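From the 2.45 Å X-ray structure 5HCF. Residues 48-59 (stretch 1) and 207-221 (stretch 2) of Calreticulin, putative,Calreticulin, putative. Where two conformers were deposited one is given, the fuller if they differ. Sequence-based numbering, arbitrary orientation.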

# COMPACT_ATOMS: atom_id res chain seq x y z
N ASP A 48 2.70 20.93 -3.08
CA ASP A 48 2.26 20.62 -4.43
C ASP A 48 3.44 20.37 -5.35
O ASP A 48 4.50 20.96 -5.17
CB ASP A 48 1.40 21.76 -5.00
CG ASP A 48 0.04 21.84 -4.35
OD1 ASP A 48 -0.27 20.95 -3.53
OD2 ASP A 48 -0.71 22.79 -4.66
N ALA A 49 3.25 19.50 -6.33
CA ALA A 49 4.26 19.27 -7.37
C ALA A 49 5.62 18.87 -6.81
O ALA A 49 6.64 19.46 -7.16
CB ALA A 49 4.40 20.52 -8.24
N ARG A 50 5.64 17.85 -5.96
CA ARG A 50 6.87 17.35 -5.37
C ARG A 50 6.94 15.83 -5.41
O ARG A 50 5.92 15.15 -5.48
CB ARG A 50 7.01 17.83 -3.92
CG ARG A 50 7.04 19.34 -3.73
CD ARG A 50 8.42 19.91 -4.03
NE ARG A 50 8.40 21.37 -4.12
CZ ARG A 50 7.88 22.04 -5.15
NH1 ARG A 50 7.34 21.38 -6.16
NH2 ARG A 50 7.91 23.37 -5.16
N PHE A 51 8.15 15.30 -5.36
CA PHE A 51 8.36 13.89 -5.08
C PHE A 51 8.47 13.72 -3.58
O PHE A 51 8.93 14.62 -2.88
CB PHE A 51 9.61 13.36 -5.77
CG PHE A 51 9.51 13.29 -7.26
CD1 PHE A 51 8.97 12.17 -7.88
CD2 PHE A 51 9.97 14.33 -8.06
CE1 PHE A 51 8.89 12.09 -9.26
CE2 PHE A 51 9.89 14.26 -9.44
CZ PHE A 51 9.35 13.13 -10.04
N TYR A 52 8.05 12.57 -3.07
CA TYR A 52 8.24 12.26 -1.66
C TYR A 52 8.97 10.93 -1.52
O TYR A 52 8.78 10.02 -2.32
CB TYR A 52 6.89 12.23 -0.93
CG TYR A 52 6.19 13.58 -0.90
CD1 TYR A 52 5.50 14.06 -2.01
CD2 TYR A 52 6.22 14.37 0.24
CE1 TYR A 52 4.87 15.29 -1.99
CE2 TYR A 52 5.59 15.60 0.28
CZ TYR A 52 4.92 16.06 -0.84
OH TYR A 52 4.30 17.29 -0.79
N ALA A 53 9.83 10.83 -0.51
CA ALA A 53 10.59 9.61 -0.27
C ALA A 53 11.08 9.56 1.17
O ALA A 53 12.11 10.15 1.50
CB ALA A 53 11.76 9.51 -1.23
N LEU A 54 10.33 8.86 2.01
CA LEU A 54 10.71 8.66 3.41
C LEU A 54 10.34 7.25 3.86
O LEU A 54 9.40 6.64 3.35
CB LEU A 54 10.06 9.73 4.29
CG LEU A 54 8.55 9.97 4.22
CD1 LEU A 54 7.76 8.91 4.96
CD2 LEU A 54 8.20 11.35 4.75
N SER A 55 11.08 6.74 4.83
CA SER A 55 10.98 5.34 5.21
C SER A 55 11.28 5.12 6.69
O SER A 55 11.86 5.99 7.35
CB SER A 55 11.92 4.48 4.37
OG SER A 55 13.21 5.07 4.26
N THR A 56 10.87 3.97 7.20
CA THR A 56 11.20 3.58 8.56
C THR A 56 11.50 2.09 8.58
O THR A 56 10.99 1.34 7.74
CB THR A 56 10.08 3.92 9.55
OG1 THR A 56 10.56 3.75 10.89
CG2 THR A 56 8.87 3.02 9.33
N ALA A 57 12.32 1.66 9.53
CA ALA A 57 12.70 0.26 9.61
C ALA A 57 11.80 -0.50 10.57
O ALA A 57 11.44 0.02 11.63
CB ALA A 57 14.16 0.14 10.04
N PHE A 58 11.43 -1.71 10.18
CA PHE A 58 10.71 -2.60 11.09
C PHE A 58 11.61 -2.91 12.27
O PHE A 58 12.81 -3.16 12.10
CB PHE A 58 10.30 -3.90 10.37
CG PHE A 58 9.48 -3.69 9.14
CD1 PHE A 58 8.35 -2.89 9.16
CD2 PHE A 58 9.83 -4.30 7.94
CE1 PHE A 58 7.58 -2.70 8.02
CE2 PHE A 58 9.07 -4.11 6.80
CZ PHE A 58 7.95 -3.31 6.84
N PRO A 59 11.05 -2.92 13.49
CA PRO A 59 11.84 -3.23 14.68
C PRO A 59 12.47 -4.61 14.56
O PRO A 59 13.61 -4.82 14.97
CB PRO A 59 10.82 -3.17 15.83
CG PRO A 59 9.62 -2.48 15.27
CD PRO A 59 9.62 -2.74 13.80
N PRO A 207 14.17 -11.29 3.61
CA PRO A 207 13.34 -10.73 4.68
C PRO A 207 13.04 -9.24 4.45
O PRO A 207 13.88 -8.52 3.90
CB PRO A 207 14.20 -10.94 5.93
CG PRO A 207 15.60 -11.05 5.42
CD PRO A 207 15.51 -11.68 4.07
N LEU A 208 11.87 -8.80 4.88
CA LEU A 208 11.45 -7.42 4.68
C LEU A 208 11.95 -6.56 5.83
O LEU A 208 11.83 -6.94 6.99
CB LEU A 208 9.93 -7.32 4.57
CG LEU A 208 9.27 -8.07 3.42
CD1 LEU A 208 7.75 -7.90 3.45
CD2 LEU A 208 9.85 -7.61 2.10
N THR A 209 12.48 -5.39 5.51
CA THR A 209 13.23 -4.63 6.50
C THR A 209 12.74 -3.18 6.65
O THR A 209 12.92 -2.58 7.71
CB THR A 209 14.72 -4.63 6.14
OG1 THR A 209 15.49 -4.24 7.28
CG2 THR A 209 14.99 -3.68 4.99
N HIS A 210 12.14 -2.62 5.61
CA HIS A 210 11.63 -1.26 5.67
C HIS A 210 10.24 -1.11 5.06
O HIS A 210 9.85 -1.89 4.18
CB HIS A 210 12.57 -0.28 4.97
CG HIS A 210 13.91 -0.13 5.63
ND1 HIS A 210 15.05 -0.71 5.13
CD2 HIS A 210 14.28 0.56 6.73
CE1 HIS A 210 16.07 -0.40 5.91
NE2 HIS A 210 15.63 0.37 6.88
N VAL A 211 9.49 -0.12 5.53
CA VAL A 211 8.34 0.38 4.79
C VAL A 211 8.70 1.78 4.30
O VAL A 211 9.30 2.57 5.04
CB VAL A 211 7.06 0.42 5.65
CG1 VAL A 211 7.23 1.37 6.82
CG2 VAL A 211 5.88 0.84 4.81
N GLY A 212 8.34 2.10 3.07
CA GLY A 212 8.64 3.40 2.52
C GLY A 212 7.49 4.01 1.76
O GLY A 212 6.68 3.30 1.15
N ILE A 213 7.42 5.34 1.78
CA ILE A 213 6.46 6.07 0.96
C ILE A 213 7.22 6.81 -0.12
O ILE A 213 7.95 7.76 0.15
CB ILE A 213 5.62 7.05 1.79
CG1 ILE A 213 4.59 6.28 2.63
CG2 ILE A 213 4.90 8.03 0.88
CD1 ILE A 213 3.97 7.10 3.74
N ASP A 214 7.03 6.36 -1.35
CA ASP A 214 7.71 6.92 -2.51
C ASP A 214 6.65 7.29 -3.54
O ASP A 214 6.24 6.44 -4.34
CB ASP A 214 8.72 5.92 -3.07
CG ASP A 214 9.16 6.26 -4.48
OD1 ASP A 214 9.32 7.47 -4.78
OD2 ASP A 214 9.31 5.33 -5.29
N VAL A 215 6.19 8.53 -3.52
CA VAL A 215 5.12 8.96 -4.41
C VAL A 215 5.37 10.32 -5.02
O VAL A 215 6.13 11.13 -4.49
CB VAL A 215 3.75 9.00 -3.68
CG1 VAL A 215 3.41 7.65 -3.11
CG2 VAL A 215 3.76 10.06 -2.59
N TRP A 216 4.73 10.57 -6.16
CA TRP A 216 4.69 11.88 -6.78
C TRP A 216 3.29 12.47 -6.63
O TRP A 216 2.30 11.76 -6.82
CB TRP A 216 5.09 11.80 -8.26
CG TRP A 216 4.58 12.94 -9.10
CD1 TRP A 216 3.44 12.96 -9.85
CD2 TRP A 216 5.19 14.22 -9.27
NE1 TRP A 216 3.30 14.17 -10.48
CE2 TRP A 216 4.37 14.97 -10.14
CE3 TRP A 216 6.36 14.81 -8.78
CZ2 TRP A 216 4.67 16.27 -10.53
CZ3 TRP A 216 6.66 16.11 -9.16
CH2 TRP A 216 5.82 16.82 -10.03
N GLN A 217 3.21 13.74 -6.26
CA GLN A 217 1.93 14.42 -6.13
C GLN A 217 1.92 15.80 -6.77
O GLN A 217 2.77 16.64 -6.47
CB GLN A 217 1.51 14.56 -4.66
CG GLN A 217 0.87 13.32 -4.05
CD GLN A 217 0.13 13.64 -2.77
OE1 GLN A 217 0.73 14.01 -1.76
NE2 GLN A 217 -1.19 13.53 -2.80
N VAL A 218 0.96 16.02 -7.67
CA VAL A 218 0.71 17.34 -8.22
C VAL A 218 -0.07 18.16 -7.21
O VAL A 218 0.41 19.19 -6.72
CB VAL A 218 -0.07 17.29 -9.54
CG1 VAL A 218 -0.35 18.71 -10.03
CG2 VAL A 218 0.70 16.51 -10.60
N GLU A 219 -1.29 17.71 -6.90
CA GLU A 219 -2.09 18.31 -5.84
C GLU A 219 -1.83 17.56 -4.54
O GLU A 219 -2.29 16.44 -4.36
CB GLU A 219 -3.58 18.28 -6.18
CG GLU A 219 -3.93 18.88 -7.55
CD GLU A 219 -3.67 17.91 -8.71
OE1 GLU A 219 -3.50 16.70 -8.48
OE2 GLU A 219 -3.65 18.38 -9.87
N SER A 220 -1.07 18.19 -3.63
CA SER A 220 -0.69 17.52 -2.39
C SER A 220 -1.75 17.67 -1.31
O SER A 220 -2.79 18.28 -1.54
CB SER A 220 0.66 18.06 -1.90
OG SER A 220 1.20 17.23 -0.89
N GLY A 221 -1.48 17.10 -0.14
CA GLY A 221 -2.40 17.18 0.98
C GLY A 221 -2.87 15.83 1.49
O GLY A 221 -3.69 15.76 2.40

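How does stretch 2 begin its pairing? The two strands run antiparallel, so the start of stretch 2 meets the end of stretch 1. The Phe58 ring leans back over the neighboring strand, where Phe58 CE2 lies 4.0 Å from Leu208 CB. Thr209 O accepts a hydrogen bond from Phe58 N (3.0 Å), and His210 CA sits over one face of the ring.

What holds the middle together? Paired backbone hydrogen bonds link Val211 with Thr56, both N to O distances being 3.0 Å, and Ile213 with Leu54, where Ile213 N reaches Leu54 O at 2.8 Å. These side chains share a face: Val211 CG1 lies 3.4 Å from Thr56 CG2. Between them, Gly212 faces Ser55 without a side chain, and the backbones draw close, CA to CA about 4.0 Å. Further on, Tyr52 N donates to Val215 O (2.8 Å).

Where do aromatic rings meet? Trp216 and Phe51 form a non-hydrogen-bonded pair, CA to CA 4.5 Å, with both side chains on one face, which brings their rings together. The edge of the indole points toward the phenyl face, with Trp216 CE3 3.6 Å from Phe51 CE2. Ala49 CB adds an apolar contact with Trp216 CH2 at 4.3 Å.

How does the contact end? Gln217 N donates a hydrogen bond to Arg50 O (3.2 Å), and Val218 O accepts one from Ala49 N (2.9 Å). Beyond the strand, Asp48 OD1, a carboxylate oxygen and so a good acceptor, takes a hydrogen bond from the backbone Ser220 N (2.9 Å), tethering the loop.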